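Local coordinates for metallo-beta-lactamase 1 (Acinetobacter baumannii, PDB 5MMD), which probably hydrolyses the amide bond of beta-lactam antibiotics to give substituted beta-amino acids, as a zinc-dependent class B enzyme of the periplasm, at residues A[100-105]-A[140-145]. Residues are numbered along the deposited sequence; the frame is centred on the assembly and turned at random.
Sequences SALTNE and HTIDNL. With ZN (zinc ion), chain E.
S100 meets L145 through carbon: its CB lies 4.1 Å from L145 CD1, and both side chains also touch F119 of strand 117-119. The hydroxyl of S100 does polar work instead. As N-cap of helix 101-109, OG accepts from T103 N at 2.9 Å, and a water bridges S100 OG and the carbonyl O of D143, the water donating to that carbonyl. Two residues on, in the first turn of the helix, L102 carries its CG anti to the backbone N (chi1 174°), which lays the isobutyl group over D143 CB, with CG 3.9 Å from it; L102 CD2 reaches on to I142 CG1 at 4.2 Å. T103 then makes the direct polar link. Its OG1 donates to D143 OD2 at 2.6 Å, the two side chains crossing at about a right angle, and the hydroxyl approaches OD2 from its anti side, 20° out of the carboxylate plane. The other oxygen, D143 OD1, takes the hydroxyl of T141 (OG1 to OD1 2.7 Å) on the syn side. Two threonines, one from each segment, thus fix the rotation of a buried carboxylate, and S79 N adds a weak bond to OD2. D143 also touches H78, so its charge could polarise that zinc ligand. H140 NE2 binds, at 1.9 Å, the zinc ion that H78 and H80 also hold, together with a water. The contact therefore joins a helix start beside one sheet of the metallo-beta-lactamase alpha-beta/beta-alpha sandwich to the loop that delivers the third histidine of the three-histidine zinc site.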
loop_
_atom_site.group_PDB
_atom_site.type_symbol
_atom_site.label_atom_id
_atom_site.label_comp_id
_atom_site.label_asym_id
_atom_site.label_seq_id
_atom_site.Cartn_x
_atom_site.Cartn_y
_atom_site.Cartn_z
ATOM N N SER A 100 3.200 4.750 9.739
ATOM C CA SER A 100 4.111 5.825 10.135
ATOM C C SER A 100 3.463 6.689 11.250
ATOM O O SER A 100 2.246 6.705 11.414
ATOM C CB SER A 100 4.465 6.707 8.945
ATOM O OG SER A 100 3.340 7.497 8.541
ATOM N N ALA A 101 4.285 7.390 12.022
ATOM C CA ALA A 101 3.754 8.315 13.047
ATOM C C ALA A 101 2.809 9.352 12.386
ATOM O O ALA A 101 1.789 9.682 12.939
ATOM C CB ALA A 101 4.842 8.997 13.757
ATOM N N LEU A 102 3.167 9.811 11.188
ATOM C CA LEU A 102 2.392 10.818 10.462
ATOM C C LEU A 102 1.025 10.242 10.048
ATOM O O LEU A 102 -0.040 10.855 10.229
ATOM C CB LEU A 102 3.154 11.289 9.224
ATOM C CG LEU A 102 2.380 12.239 8.315
ATOM C CD1 LEU A 102 1.790 13.418 9.142
ATOM C CD2 LEU A 102 3.272 12.746 7.226
ATOM N N THR A 103 1.061 9.044 9.502
ATOM C CA THR A 103 -0.180 8.381 9.163
ATOM C C THR A 103 -1.081 8.253 10.412
ATOM O O THR A 103 -2.266 8.555 10.347
ATOM C CB THR A 103 0.083 7.021 8.558
ATOM O OG1 THR A 103 0.531 7.213 7.216
ATOM C CG2 THR A 103 -1.181 6.168 8.563
ATOM N N ASN A 104 -0.505 7.836 11.547
ATOM C CA ASN A 104 -1.284 7.708 12.781
ATOM C C ASN A 104 -1.842 9.061 13.243
ATOM O O ASN A 104 -2.926 9.131 13.799
ATOM C CB ASN A 104 -0.447 7.058 13.909
ATOM C CG ASN A 104 -0.779 5.579 14.090
ATOM O OD1 ASN A 104 -1.574 5.014 13.329
ATOM N ND2 ASN A 104 -0.171 4.943 15.101
ATOM N N GLU A 105 -1.119 10.141 12.990
ATOM C CA GLU A 105 -1.605 11.440 13.442
ATOM C C GLU A 105 -2.815 11.856 12.629
ATOM O O GLU A 105 -3.752 12.454 13.175
ATOM C CB GLU A 105 -0.519 12.492 13.345
ATOM C CG GLU A 105 0.503 12.408 14.464
ATOM C CD GLU A 105 -0.072 12.706 15.872
ATOM O OE1 GLU A 105 -0.956 13.589 16.037
ATOM O OE2 GLU A 105 0.376 12.042 16.843
ATOM N N HIS A 140 0.426 11.165 -3.832
ATOM C CA HIS A 140 -0.970 10.848 -3.623
ATOM C C HIS A 140 -1.493 11.516 -2.342
ATOM O O HIS A 140 -2.609 12.045 -2.331
ATOM C CB HIS A 140 -1.133 9.355 -3.550
ATOM C CG HIS A 140 -2.492 8.902 -3.142
ATOM N ND1 HIS A 140 -3.604 9.045 -3.947
ATOM C CD2 HIS A 140 -2.922 8.317 -1.995
ATOM C CE1 HIS A 140 -4.663 8.561 -3.299
ATOM N NE2 HIS A 140 -4.273 8.117 -2.113
ATOM N N THR A 141 -0.678 11.427 -1.274
ATOM C CA THR A 141 -0.950 12.056 0.011
ATOM C C THR A 141 0.377 12.467 0.643
ATOM O O THR A 141 1.469 12.049 0.210
ATOM C CB THR A 141 -1.729 11.130 0.990
ATOM O OG1 THR A 141 -1.013 9.897 1.202
ATOM C CG2 THR A 141 -3.136 10.842 0.455
ATOM N N ILE A 142 0.294 13.254 1.705
ATOM C CA ILE A 142 1.472 13.709 2.382
ATOM C C ILE A 142 2.174 12.520 3.066
ATOM O O ILE A 142 3.368 12.570 3.264
ATOM C CB ILE A 142 1.132 14.805 3.429
ATOM C CG1 ILE A 142 2.411 15.394 4.037
ATOM C CG2 ILE A 142 0.251 14.238 4.513
ATOM C CD1 ILE A 142 3.376 16.072 3.029
ATOM N N ASP A 143 1.440 11.460 3.420
ATOM C CA ASP A 143 2.041 10.401 4.251
ATOM C C ASP A 143 2.409 9.136 3.478
ATOM O O ASP A 143 2.924 8.185 4.085
ATOM C CB ASP A 143 1.105 10.022 5.402
ATOM C CG ASP A 143 -0.282 9.552 4.923
ATOM O OD1 ASP A 143 -0.732 10.027 3.872
ATOM O OD2 ASP A 143 -0.931 8.721 5.607
ATOM N N ASN A 144 2.178 9.114 2.161
ATOM C CA ASN A 144 2.234 7.831 1.445
ATOM C C ASN A 144 3.636 7.216 1.545
ATOM O O ASN A 144 4.659 7.896 1.417
ATOM C CB ASN A 144 1.772 7.899 -0.031
ATOM C CG ASN A 144 2.341 9.065 -0.845
ATOM O OD1 ASN A 144 1.671 9.503 -1.796
ATOM N ND2 ASN A 144 3.547 9.521 -0.556
ATOM N N LEU A 145 3.629 5.918 1.836
ATOM C CA LEU A 145 4.833 5.086 1.928
ATOM C C LEU A 145 4.876 4.027 0.822
ATOM O O LEU A 145 3.834 3.599 0.328
ATOM C CB LEU A 145 4.884 4.336 3.265
ATOM C CG LEU A 145 4.732 5.091 4.569
ATOM C CD1 LEU A 145 4.690 4.146 5.801
ATOM C CD2 LEU A 145 5.884 6.071 4.689
HETATM ZN ZN ZN E . -5.412 7.139 -0.917
HETATM O O HOH W 1 4.231 8.899 6.446
HETATM O O HOH W 2 -6.517 5.968 -1.728
#